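Local coordinates for protein SusD homolog (Bacteroides thetaiotaomicron, PDB 3SGH) that probably binds sugars as a SusD-like outer-membrane lipoprotein, most likely taking part in glycan capture and uptake at the cell surface, at residues M42-F46 and F63-N67; T51-N55 and I292-Y298; S257-Y262 and S369-Y374; R286-A290 and F438-E442; V297-Y301 and D376-H382. One frame throughout, in Å; residues are numbered along the deposited sequence. Where two conformers were deposited one is given.

Contact 1. Residues M42-F46 and F63-N67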
# COMPACT_ATOMS: atom_id res chain seq x y z
N MSE A 42 -4.20 9.45 4.87
CA MSE A 42 -4.76 10.55 4.07
C MSE A 42 -5.36 9.97 2.78
O MSE A 42 -6.48 9.44 2.79
CB MSE A 42 -3.70 11.65 3.79
CG MSE A 42 -3.26 12.44 5.03
SE MSE A 42 -4.64 13.48 5.94
CE MSE A 42 -4.58 15.13 4.90
N TRP A 43 -4.60 10.05 1.69
CA TRP A 43 -5.04 9.38 0.47
C TRP A 43 -5.20 7.89 0.67
O TRP A 43 -5.88 7.22 -0.11
CB TRP A 43 -4.11 9.67 -0.75
CG TRP A 43 -2.67 9.32 -0.48
CD1 TRP A 43 -1.70 10.18 -0.10
CD2 TRP A 43 -2.07 8.02 -0.51
NE1 TRP A 43 -0.54 9.50 0.12
CE2 TRP A 43 -0.73 8.18 -0.12
CE3 TRP A 43 -2.54 6.73 -0.80
CZ2 TRP A 43 0.16 7.09 0.01
CZ3 TRP A 43 -1.64 5.64 -0.68
CH2 TRP A 43 -0.31 5.84 -0.30
N ALA A 44 -4.56 7.33 1.70
CA ALA A 44 -4.70 5.90 2.01
C ALA A 44 -6.14 5.45 2.16
O ALA A 44 -6.43 4.25 2.04
CB ALA A 44 -3.91 5.56 3.30
N SER A 45 -7.05 6.37 2.50
CA SER A 45 -8.45 6.02 2.61
C SER A 45 -9.01 5.47 1.29
O SER A 45 -10.02 4.75 1.29
CB SER A 45 -9.29 7.19 3.13
OG SER A 45 -8.86 7.56 4.44
N PHE A 46 -8.37 5.76 0.18
CA PHE A 46 -8.77 5.18 -1.09
C PHE A 46 -8.54 3.66 -1.18
O PHE A 46 -9.00 3.03 -2.13
CB PHE A 46 -8.02 5.83 -2.29
CG PHE A 46 -8.17 7.32 -2.36
CD1 PHE A 46 -9.30 7.96 -1.87
CD2 PHE A 46 -7.19 8.08 -2.96
CE1 PHE A 46 -9.43 9.33 -1.93
CE2 PHE A 46 -7.30 9.49 -3.05
CZ PHE A 46 -8.39 10.11 -2.55
N PHE A 63 -8.92 15.09 0.59
CA PHE A 63 -8.67 13.87 -0.17
C PHE A 63 -9.91 12.98 -0.27
O PHE A 63 -10.15 12.36 -1.29
CB PHE A 63 -7.54 13.02 0.48
CG PHE A 63 -6.17 13.27 -0.10
CD1 PHE A 63 -5.91 13.06 -1.44
CD2 PHE A 63 -5.13 13.70 0.71
CE1 PHE A 63 -4.64 13.27 -1.97
CE2 PHE A 63 -3.87 13.87 0.18
CZ PHE A 63 -3.64 13.67 -1.16
N ALA A 64 -10.68 12.90 0.81
CA ALA A 64 -11.76 11.88 0.87
C ALA A 64 -12.79 12.08 -0.22
O ALA A 64 -13.45 11.12 -0.61
CB ALA A 64 -12.45 11.86 2.25
N TYR A 65 -12.93 13.33 -0.68
CA TYR A 65 -13.87 13.64 -1.78
C TYR A 65 -13.11 14.01 -3.08
O TYR A 65 -13.65 14.65 -4.00
CB TYR A 65 -14.82 14.77 -1.36
CG TYR A 65 -15.50 14.61 -0.01
CD1 TYR A 65 -14.88 15.00 1.15
CD2 TYR A 65 -16.82 14.12 0.09
CE1 TYR A 65 -15.53 14.94 2.37
CE2 TYR A 65 -17.45 14.02 1.27
CZ TYR A 65 -16.82 14.44 2.44
OH TYR A 65 -17.44 14.39 3.68
N TYR A 66 -11.83 13.63 -3.11
CA TYR A 66 -11.00 13.69 -4.29
C TYR A 66 -10.61 15.10 -4.66
O TYR A 66 -10.35 15.35 -5.79
CB TYR A 66 -11.69 13.04 -5.50
CG TYR A 66 -12.40 11.72 -5.20
CD1 TYR A 66 -11.85 10.75 -4.36
CD2 TYR A 66 -13.65 11.46 -5.74
CE1 TYR A 66 -12.54 9.57 -4.09
CE2 TYR A 66 -14.33 10.28 -5.47
CZ TYR A 66 -13.78 9.34 -4.67
OH TYR A 66 -14.51 8.18 -4.40
N ASN A 67 -10.55 16.01 -3.68
CA ASN A 67 -10.20 17.39 -4.01
C ASN A 67 -9.32 18.03 -2.92
O ASN A 67 -9.63 19.11 -2.38
CB ASN A 67 -11.46 18.21 -4.25
CG ASN A 67 -11.21 19.42 -5.09
OD1 ASN A 67 -10.60 19.32 -6.15
ND2 ASN A 67 -11.67 20.60 -4.62

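Contact 2. Residues T51-N55 and I292-Y298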
# COMPACT_ATOMS: atom_id res chain seq x y z
N THR A 51 -10.02 5.49 7.64
CA THR A 51 -10.74 6.73 7.30
C THR A 51 -10.13 7.88 8.09
O THR A 51 -9.98 7.78 9.28
CB THR A 51 -12.24 6.60 7.59
OG1 THR A 51 -12.81 5.67 6.67
CG2 THR A 51 -12.96 7.95 7.44
N ALA A 52 -9.77 8.97 7.41
CA ALA A 52 -9.37 10.21 8.07
C ALA A 52 -10.62 10.96 8.59
O ALA A 52 -11.50 11.31 7.82
CB ALA A 52 -8.55 11.08 7.09
N THR A 53 -10.72 11.18 9.90
CA THR A 53 -11.95 11.74 10.48
C THR A 53 -11.98 13.29 10.59
O THR A 53 -12.89 13.88 11.14
CB THR A 53 -12.25 11.10 11.85
OG1 THR A 53 -11.14 11.33 12.74
CG2 THR A 53 -12.51 9.57 11.69
N ALA A 54 -11.01 13.94 9.97
CA ALA A 54 -10.77 15.36 10.12
C ALA A 54 -11.16 16.04 8.82
O ALA A 54 -11.29 15.37 7.77
CB ALA A 54 -9.27 15.60 10.38
N ASN A 55 -11.31 17.37 8.85
CA ASN A 55 -11.49 18.13 7.61
C ASN A 55 -10.53 19.34 7.48
O ASN A 55 -10.47 19.98 6.42
CB ASN A 55 -12.94 18.53 7.39
CG ASN A 55 -13.36 19.63 8.24
OD1 ASN A 55 -13.27 20.82 7.84
ND2 ASN A 55 -13.87 19.29 9.45
N ILE A 292 -19.65 16.78 6.54
CA ILE A 292 -18.20 17.12 6.67
C ILE A 292 -17.63 16.30 7.83
O ILE A 292 -18.22 16.27 8.90
CB ILE A 292 -18.00 18.64 6.94
CG1 ILE A 292 -18.37 19.45 5.70
CG2 ILE A 292 -16.61 18.93 7.39
CD1 ILE A 292 -18.62 20.93 5.95
N PRO A 293 -16.49 15.61 7.65
CA PRO A 293 -15.95 14.72 8.67
C PRO A 293 -15.46 15.57 9.85
O PRO A 293 -14.78 16.55 9.62
CB PRO A 293 -14.77 14.02 7.96
CG PRO A 293 -14.99 14.19 6.55
CD PRO A 293 -15.73 15.50 6.40
N GLU A 294 -15.85 15.18 11.05
CA GLU A 294 -15.46 15.81 12.32
C GLU A 294 -14.85 14.80 13.28
O GLU A 294 -15.48 13.77 13.59
CB GLU A 294 -16.66 16.47 13.00
CG GLU A 294 -17.15 17.70 12.30
CD GLU A 294 -16.20 18.87 12.41
OE1 GLU A 294 -15.25 18.82 13.23
OE2 GLU A 294 -16.41 19.84 11.64
N PRO A 295 -13.66 15.12 13.81
CA PRO A 295 -13.02 14.17 14.72
C PRO A 295 -13.85 13.73 15.92
O PRO A 295 -13.85 12.56 16.24
CB PRO A 295 -11.76 14.90 15.18
CG PRO A 295 -11.44 15.81 14.08
CD PRO A 295 -12.78 16.28 13.54
N THR A 296 -14.52 14.66 16.60
CA THR A 296 -15.22 14.30 17.82
C THR A 296 -16.45 13.43 17.55
O THR A 296 -16.79 12.56 18.37
CB THR A 296 -15.64 15.55 18.60
OG1 THR A 296 -16.55 16.32 17.79
CG2 THR A 296 -14.40 16.38 18.96
N VAL A 297 -17.06 13.61 16.39
CA VAL A 297 -18.24 12.83 15.97
C VAL A 297 -17.92 11.33 15.87
O VAL A 297 -18.72 10.49 16.28
CB VAL A 297 -18.80 13.39 14.63
CG1 VAL A 297 -19.80 12.47 13.98
CG2 VAL A 297 -19.42 14.81 14.90
N TYR A 298 -16.71 11.03 15.37
CA TYR A 298 -16.28 9.68 15.09
C TYR A 298 -15.34 9.10 16.15
O TYR A 298 -14.79 8.01 16.00
CB TYR A 298 -15.70 9.62 13.69
CG TYR A 298 -16.77 9.77 12.60
CD1 TYR A 298 -17.83 8.84 12.50
CD2 TYR A 298 -16.72 10.80 11.69
CE1 TYR A 298 -18.82 8.98 11.51
CE2 TYR A 298 -17.72 10.94 10.68
CZ TYR A 298 -18.75 10.00 10.60
OH TYR A 298 -19.70 10.12 9.57
O HOH W 1 -12.47 10.33 15.14
O HOH W 2 -14.86 21.65 11.14

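Contact 3. Residues S257-Y262 and S369-Y374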
# COMPACT_ATOMS: atom_id res chain seq x y z
N SER A 257 -17.07 -3.54 7.05
CA SER A 257 -18.29 -4.15 6.47
C SER A 257 -18.03 -5.45 5.70
O SER A 257 -18.80 -6.44 5.81
CB SER A 257 -19.00 -3.15 5.54
OG SER A 257 -19.50 -2.08 6.32
N TYR A 258 -16.97 -5.51 4.92
CA TYR A 258 -16.65 -6.79 4.28
C TYR A 258 -16.44 -7.87 5.37
O TYR A 258 -16.99 -8.98 5.31
CB TYR A 258 -15.38 -6.70 3.47
CG TYR A 258 -15.53 -6.30 1.98
CD1 TYR A 258 -15.76 -4.99 1.58
CD2 TYR A 258 -15.40 -7.26 1.00
CE1 TYR A 258 -15.82 -4.66 0.21
CE2 TYR A 258 -15.45 -6.94 -0.32
CZ TYR A 258 -15.68 -5.65 -0.71
OH TYR A 258 -15.69 -5.37 -2.06
N MSE A 259 -15.64 -7.54 6.37
CA MSE A 259 -15.32 -8.47 7.46
C MSE A 259 -16.50 -8.82 8.39
O MSE A 259 -16.60 -9.96 8.85
CB MSE A 259 -14.12 -7.93 8.22
CG MSE A 259 -12.85 -7.93 7.36
SE MSE A 259 -11.32 -7.21 8.28
CE MSE A 259 -10.95 -8.77 9.42
N ASN A 260 -17.42 -7.89 8.60
CA ASN A 260 -18.66 -8.18 9.36
C ASN A 260 -19.52 -9.21 8.59
O ASN A 260 -20.04 -10.17 9.17
CB ASN A 260 -19.47 -6.92 9.63
CG ASN A 260 -18.97 -6.12 10.84
OD1 ASN A 260 -18.32 -6.66 11.73
ND2 ASN A 260 -19.34 -4.84 10.89
N GLY A 261 -19.64 -9.02 7.27
CA GLY A 261 -20.41 -9.94 6.42
C GLY A 261 -19.85 -11.34 6.48
O GLY A 261 -20.60 -12.31 6.50
N TYR A 262 -18.51 -11.44 6.55
CA TYR A 262 -17.80 -12.72 6.63
C TYR A 262 -17.63 -13.31 8.04
O TYR A 262 -17.01 -14.38 8.18
CB TYR A 262 -16.39 -12.56 6.06
CG TYR A 262 -16.26 -12.32 4.57
CD1 TYR A 262 -17.22 -12.82 3.67
CD2 TYR A 262 -15.15 -11.67 4.03
CE1 TYR A 262 -17.07 -12.62 2.31
CE2 TYR A 262 -14.99 -11.49 2.68
CZ TYR A 262 -15.94 -11.98 1.82
OH TYR A 262 -15.73 -11.81 0.48
N SER A 369 -21.38 -16.88 3.17
CA SER A 369 -21.30 -15.54 3.68
C SER A 369 -20.84 -14.55 2.61
O SER A 369 -19.92 -14.84 1.86
CB SER A 369 -20.35 -15.46 4.89
OG SER A 369 -20.79 -16.27 5.97
N ILE A 370 -21.48 -13.39 2.56
CA ILE A 370 -21.10 -12.38 1.56
C ILE A 370 -20.72 -11.07 2.24
O ILE A 370 -21.06 -10.84 3.40
CB ILE A 370 -22.22 -12.16 0.54
CG1 ILE A 370 -23.49 -11.62 1.21
CG2 ILE A 370 -22.48 -13.52 -0.22
CD1 ILE A 370 -24.69 -11.53 0.26
N PRO A 371 -20.01 -10.20 1.52
CA PRO A 371 -19.57 -8.95 2.13
C PRO A 371 -20.77 -8.13 2.62
O PRO A 371 -21.83 -8.09 2.00
CB PRO A 371 -18.75 -8.29 1.00
CG PRO A 371 -18.29 -9.45 0.17
CD PRO A 371 -19.38 -10.43 0.20
N GLY A 372 -20.63 -7.53 3.79
CA GLY A 372 -21.71 -6.84 4.48
C GLY A 372 -21.99 -5.46 3.93
O GLY A 372 -21.10 -4.77 3.40
N ASN A 373 -23.24 -5.05 4.07
CA ASN A 373 -23.59 -3.67 3.76
C ASN A 373 -23.19 -2.83 4.95
O ASN A 373 -22.98 -3.36 6.04
CB ASN A 373 -25.09 -3.56 3.50
CG ASN A 373 -25.51 -4.36 2.32
OD1 ASN A 373 -24.79 -4.43 1.35
ND2 ASN A 373 -26.69 -4.97 2.39
N TYR A 374 -23.12 -1.52 4.75
CA TYR A 374 -22.72 -0.63 5.80
C TYR A 374 -23.90 0.20 6.26
O TYR A 374 -24.59 0.75 5.42
CB TYR A 374 -21.66 0.33 5.27
CG TYR A 374 -21.28 1.38 6.27
CD1 TYR A 374 -20.59 1.05 7.43
CD2 TYR A 374 -21.60 2.71 6.05
CE1 TYR A 374 -20.26 2.01 8.36
CE2 TYR A 374 -21.25 3.69 6.98
CZ TYR A 374 -20.58 3.33 8.13
OH TYR A 374 -20.24 4.28 9.05
O HOH W 3 -23.22 -12.90 4.90

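Contact 4. Residues R286-A290 and F438-E442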
# COMPACT_ATOMS: atom_id res chain seq x y z
N ARG A 286 -17.50 6.01 7.30
CA ARG A 286 -17.57 6.20 5.86
C ARG A 286 -16.58 7.32 5.46
O ARG A 286 -16.71 8.46 5.93
CB ARG A 286 -19.00 6.55 5.45
CG ARG A 286 -19.19 6.72 3.95
CD ARG A 286 -19.22 5.35 3.19
NE ARG A 286 -19.31 5.60 1.76
CZ ARG A 286 -20.40 5.92 1.08
NH1 ARG A 286 -21.58 5.89 1.64
NH2 ARG A 286 -20.30 6.22 -0.22
N SER A 287 -15.67 6.99 4.55
CA SER A 287 -14.69 7.95 4.04
C SER A 287 -15.45 8.76 3.01
O SER A 287 -16.22 8.20 2.22
CB SER A 287 -13.52 7.22 3.41
OG SER A 287 -12.56 8.14 2.97
N GLY A 288 -15.34 10.08 3.07
CA GLY A 288 -16.10 10.90 2.16
C GLY A 288 -17.58 10.91 2.56
O GLY A 288 -18.47 10.70 1.73
N SER A 289 -17.84 11.14 3.84
CA SER A 289 -19.19 11.04 4.41
C SER A 289 -20.14 12.11 3.89
O SER A 289 -19.72 13.14 3.35
CB SER A 289 -19.05 11.09 5.94
OG SER A 289 -18.18 12.14 6.33
N ALA A 290 -21.45 11.86 4.07
CA ALA A 290 -22.49 12.80 3.66
C ALA A 290 -22.32 14.13 4.37
O ALA A 290 -22.57 15.16 3.79
CB ALA A 290 -23.87 12.22 3.91
N PHE A 438 -15.36 1.20 -1.28
CA PHE A 438 -16.44 2.17 -1.22
C PHE A 438 -15.96 3.57 -1.61
O PHE A 438 -15.05 4.12 -0.97
CB PHE A 438 -17.00 2.28 0.19
CG PHE A 438 -17.62 1.04 0.76
CD1 PHE A 438 -17.76 -0.14 0.05
CD2 PHE A 438 -18.19 1.11 2.04
CE1 PHE A 438 -18.37 -1.26 0.66
CE2 PHE A 438 -18.80 0.05 2.62
CZ PHE A 438 -18.91 -1.14 1.95
N PRO A 439 -16.61 4.19 -2.60
CA PRO A 439 -16.22 5.56 -2.99
C PRO A 439 -16.78 6.56 -2.00
O PRO A 439 -17.61 6.21 -1.16
CB PRO A 439 -16.92 5.74 -4.32
CG PRO A 439 -18.19 4.95 -4.17
CD PRO A 439 -17.74 3.70 -3.41
N ALA A 440 -16.36 7.81 -2.12
CA ALA A 440 -16.96 8.93 -1.43
C ALA A 440 -18.46 8.98 -1.75
O ALA A 440 -18.90 8.54 -2.83
CB ALA A 440 -16.26 10.23 -1.87
N THR A 441 -19.23 9.58 -0.84
CA THR A 441 -20.63 9.89 -1.12
C THR A 441 -20.76 10.86 -2.32
O THR A 441 -21.77 10.83 -3.04
CB THR A 441 -21.37 10.47 0.11
OG1 THR A 441 -20.69 11.65 0.58
CG2 THR A 441 -21.49 9.39 1.21
N GLU A 442 -19.78 11.72 -2.53
CA GLU A 442 -19.78 12.60 -3.69
C GLU A 442 -18.34 12.96 -4.03
O GLU A 442 -17.48 12.96 -3.15
CB GLU A 442 -20.57 13.88 -3.43
CG GLU A 442 -19.90 14.83 -2.47
CD GLU A 442 -20.77 16.04 -2.12
OE1 GLU A 442 -20.56 17.13 -2.68
OE2 GLU A 442 -21.66 15.88 -1.28
O HOH W 4 -16.33 5.64 1.30

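Contact 5. Residues V297-Y301 and D376-H382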
# COMPACT_ATOMS: atom_id res chain seq x y z
N VAL A 297 -17.06 13.61 16.39
CA VAL A 297 -18.24 12.83 15.97
C VAL A 297 -17.92 11.33 15.87
O VAL A 297 -18.72 10.49 16.28
CB VAL A 297 -18.80 13.39 14.63
CG1 VAL A 297 -19.80 12.47 13.98
CG2 VAL A 297 -19.42 14.81 14.90
N TYR A 298 -16.71 11.03 15.37
CA TYR A 298 -16.28 9.68 15.09
C TYR A 298 -15.34 9.10 16.15
O TYR A 298 -14.79 8.01 16.00
CB TYR A 298 -15.70 9.62 13.69
CG TYR A 298 -16.77 9.77 12.60
CD1 TYR A 298 -17.83 8.84 12.50
CD2 TYR A 298 -16.72 10.80 11.69
CE1 TYR A 298 -18.82 8.98 11.51
CE2 TYR A 298 -17.72 10.94 10.68
CZ TYR A 298 -18.75 10.00 10.60
OH TYR A 298 -19.70 10.12 9.57
N ALA A 299 -15.19 9.81 17.26
CA ALA A 299 -14.21 9.42 18.27
C ALA A 299 -14.42 8.00 18.79
O ALA A 299 -13.45 7.30 19.09
CB ALA A 299 -14.18 10.47 19.45
N ASN A 300 -15.67 7.57 18.93
CA ASN A 300 -15.98 6.26 19.51
C ASN A 300 -16.41 5.17 18.52
O ASN A 300 -16.92 4.12 18.93
CB ASN A 300 -17.05 6.44 20.60
CG ASN A 300 -16.63 7.45 21.63
OD1 ASN A 300 -15.50 7.42 22.09
ND2 ASN A 300 -17.53 8.36 21.99
N TYR A 301 -16.18 5.39 17.22
CA TYR A 301 -16.28 4.36 16.25
C TYR A 301 -15.06 3.42 16.36
O TYR A 301 -14.12 3.73 17.09
CB TYR A 301 -16.42 4.96 14.83
CG TYR A 301 -17.80 5.53 14.50
CD1 TYR A 301 -18.41 6.50 15.34
CD2 TYR A 301 -18.48 5.17 13.31
CE1 TYR A 301 -19.66 7.04 15.04
CE2 TYR A 301 -19.71 5.74 13.00
CZ TYR A 301 -20.29 6.66 13.88
OH TYR A 301 -21.50 7.22 13.60
N ASP A 376 -24.72 3.35 9.20
CA ASP A 376 -24.20 4.28 10.17
C ASP A 376 -25.34 4.78 11.04
O ASP A 376 -25.99 5.79 10.73
CB ASP A 376 -23.49 5.42 9.50
CG ASP A 376 -22.78 6.34 10.51
OD1 ASP A 376 -22.95 6.13 11.76
OD2 ASP A 376 -22.06 7.28 10.07
N ASN A 377 -25.60 4.02 12.11
CA ASN A 377 -26.68 4.29 13.04
C ASN A 377 -26.18 4.78 14.39
O ASN A 377 -26.98 5.05 15.27
CB ASN A 377 -27.47 2.98 13.29
CG ASN A 377 -28.25 2.56 12.10
OD1 ASN A 377 -28.73 3.41 11.31
ND2 ASN A 377 -28.32 1.26 11.89
N LEU A 378 -24.86 4.87 14.57
CA LEU A 378 -24.33 5.17 15.91
C LEU A 378 -24.63 6.60 16.33
O LEU A 378 -24.88 6.87 17.52
CB LEU A 378 -22.80 4.90 15.95
CG LEU A 378 -22.33 3.48 15.63
CD1 LEU A 378 -20.82 3.42 15.89
CD2 LEU A 378 -23.11 2.42 16.44
N ILE A 379 -24.58 7.51 15.36
CA ILE A 379 -24.87 8.93 15.56
C ILE A 379 -26.12 9.21 14.72
O ILE A 379 -26.23 8.75 13.59
CB ILE A 379 -23.70 9.83 15.08
CG1 ILE A 379 -22.40 9.60 15.87
CG2 ILE A 379 -24.09 11.33 15.11
CD1 ILE A 379 -22.35 10.24 17.24
N ALA A 380 -27.06 9.99 15.27
CA ALA A 380 -28.30 10.30 14.58
C ALA A 380 -28.05 11.13 13.33
O ALA A 380 -27.13 11.96 13.25
CB ALA A 380 -29.28 11.04 15.54
N GLY A 381 -28.89 10.91 12.34
CA GLY A 381 -28.83 11.72 11.12
C GLY A 381 -27.68 11.33 10.19
O GLY A 381 -27.27 12.13 9.37
N HIS A 382 -27.17 10.10 10.31
CA HIS A 382 -26.02 9.66 9.51
C HIS A 382 -26.37 8.63 8.43
O HIS A 382 -25.45 8.04 7.82
CB HIS A 382 -24.91 9.06 10.39
CG HIS A 382 -23.95 10.06 10.96
ND1 HIS A 382 -22.61 9.78 11.14
CD2 HIS A 382 -24.13 11.32 11.43
CE1 HIS A 382 -22.01 10.83 11.66
NE2 HIS A 382 -22.90 11.80 11.81
O HOH W 5 -19.57 7.35 8.65

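Contact 1. Residues M42-F46 and F63-N67
W43 lays its CB over the face of the F63 ring in a CH-pi contact, 3.9 Å from the ring centroid and 13° off its normal. The contact joins two 3-10 turns of the SusD-like fold. Residues 43-46 lie in the loop that leads into strand 50-52. F63 and A64 lie in the loop that follows this strand. CG of W43 is wedged between its own backbone N and carbonyl carbon (chi1 55°), which turns the indole to lie alongside F63. The two side chains run side by side in the same direction. The backbone N of W43 also lies against the F63 face, 3.8 Å from F63 CD2. The indole turns an edge toward that face. This is a T-shaped pair, with the five-membered ring of W43 and the F63 ring 5.6 Å apart between centroids and their planes at 75°. F63 CZ lies near the indole plane, 4.1 Å from W43 CD1. The indole NE1 is bonded outside the contact, to S76 OG.

F46 approaches F63 at about a right angle. CE1 of F46 also comes within 3.7 Å of CD1 of Y66, at the edge of the tyrosine ring and near its plane; the two rings meet obliquely. Y66 OH is held by A440 N, and W426 meets F46 edge-to-face. No hydrogen bond links the two segments, so the join is largely aromatic. Its polar element is the carbonyl of F63, which accepts the backbone N-H of Y66 within its own turn. F46 CZ sits 3.1 Å from that same F63 O, which lies in the plane of the F46 ring.

Contact 2. Residues T51-N55 and I292-Y298
N55 turns its CG between its own backbone N and carbonyl carbon (chi1 75°), and chi2 of 92° swings the amide so that ND2 faces P293 O. The resulting hydrogen bond, N55 ND2 to P293 O, is 2.9 Å long with an N-H...O angle of 150°. The donor lies almost in line with the carbonyl bond, while the acceptor is slightly tilted from the amide plane. The other amide atom, OD1, accepts from G59 N. The branch methyl CG2 of I292 packs on the amide, 3.4 Å from N55 CG. The E294 chain bends at chi2, folding its carboxylate back toward N55. A water accepts from N55 ND2; its approach to E294 OE2 is doubtful.

The chain leaving strand 50-52, which pairs with strand 249-251 in the SusD-like fold, here packs on two prolines. P293 CB lies 3.7 Å from A54 O, and P295 CG lies 4.0 Å from A54 CA. T53 O faces the E294-P295 peptide, 3.0 Å from P295 N. In the conformer given, T53 CG2 rests 3.8 Å from Y298 CB, and a second water joins T53 OG1 to P295 O. Proline nitrogen has no hydrogen to offer T53 O, and the N-H of E294 points poorly. Direct bonding across the contact thus rests on the N55 amide, with water and proline packing supplying the rest.

Contact 3. Residues S257-Y262 and S369-Y374
P371 sits between two tyrosines and meets them differently. Its CB stands over the face of the Y258 ring, 3.9 Å from the centroid and 27° off the normal. Its CG and CD turn to the outer end of Y262, with P371 CG 3.5 Å from Y262 OH and P371 CD 3.8 Å from Y262 CE1. S369 O lies at the edge of the Y262 ring, in its plane. Y262 OH is bonded to I393 O, and W415 meets the Y258 ring edge-to-face.

Y258 lies in the last turn of helix 253-261 and Y262 just follows it. In this alpha-alpha superhelical SusD-like fold, an extended proline-glycine stretch runs across that turn. The fit is close because both segments have glycine where they cross. A CB on G261 would clash with I370 O and G372 N, and one on G372 would clash with S257 O. G261 CA instead makes a CA-H...O contact with I370 O at 3.2 Å.

S257 O accepts two N-H groups from opposite faces of its plane. One is G261 N, in the helix. The other is G372 N, 2.9 Å from S257 O, with its N-H bent to 134°. S257 OG is bonded to A253 O and packs 3.4 Å from Y374 CB.

Contact 4. Residues R286-A290 and F438-E442
R286 reaches P439 O with the edge of its guanidinium and lies against T441. Its chain starts extended, with CG opposite the backbone N (chi1 -178°), then bends at chi2 (76°). From CB the chain passes through CG and CD to NE, which lies 4.3 Å from F438 CB. NE of R286 donates to a water oxygen at 3.0 Å and makes a weak bond to P439 O. At the tip, R286 NH2 donates to the same P439 O at 2.8 Å. This bond is nearly straight, at 168°, and the oxygen lies in the guanidinium plane. NH1 goes elsewhere, to N385 O. The methyl CG2 of T441 lies over one face of the guanidinium, 3.5 Å from R286 NH1. A leucine in place of R286 would probably leave P439 O and N385 O without these arginine donors.

Beside the arginine, T441 grips G288 O twice, through T441 OG1 at 2.7 Å and through T441 N at 2.9 Å. The N-H lies in the carbonyl plane, while the hydroxyl comes in tilted from it. G288 has positive phi, and a CB there would clash with A440 CB. The absence of a side chain lets the two segments approach closely. The water bound by R286 NE also lies within bonding reach of S287 O and P439 O, and cannot serve all its neighbours at once. The arrangement is an arginine and a threonine satisfying backbone carbonyls where two irregular loops cross, in a buried loop junction of the SusD-like fold.

Contact 5. Residues V297-Y301 and D376-H382
Y301 has both ring faces occupied. L378 CD1 makes a CH-pi contact over the centre of one face, 3.6 Å from the centroid and 2° off the normal, and Y298 CD1 lies over the opposite face. At the edge are I379 CG1, 3.8 Å from Y301 CE1, and the D376 carboxylate, turned almost perpendicular to the ring. Y301 OH donates to D376 OD1 at 2.6 Å, and OD1 receives it on its syn lone pair. The H382 ring carries I379 CB over one face, and V297 CG1 meets its edge 3.6 Å from H382 CE1. The rings of Y298 and H382 meet obliquely, planes at 62°.

The other carboxylate oxygen is shared. H382 ND1 donates to D376 OD2 at 2.8 Å, a His-carboxylate hydrogen bond that comes from above the carboxylate plane. N385 ND2 binds the same oxygen, and a water links it to Y298 OH, itself bonded to E291. D376 CG lies opposite its backbone N (chi1 -173°), which carries the carboxylate out between Y301 and H382. A valine in place of Y301 would probably leave D376 OD1 without its hydroxyl donor and open a gap between L378 and Y298.

Two turns frame the group: type I from Y298 to Y301, and type II from I379 to H382. In the SusD-like fold the first lies between helix 267-270 and strand 314-317, where R250 of strand 249-251 binds A299 O. The second lies between helices 360-364 and 403-417.

In the fold
Contacts 1, 2, 4 and 5 form a connected group on one side of the chain's centre. Contacts 1 and 4 touch, with centres about 10 Å apart: Y65 OH probably bonds S289 O. Contact 2 lies about 12 Å from contact 4 and 13 Å from contact 1, centre to centre, and packs on both. Contacts 2 and 5 share V297 and Y298, with centres about 10 Å apart. Contact 3 is centred about 23 Å from contacts 1 and 2, but about 18 Å from contact 4 and 19 Å from contact 5, and touches the last two. F438 of contact 4 packs on Y374 and S257, and Y374 OH meets Y301 CE2 of contact 5. No ligand site is defined here.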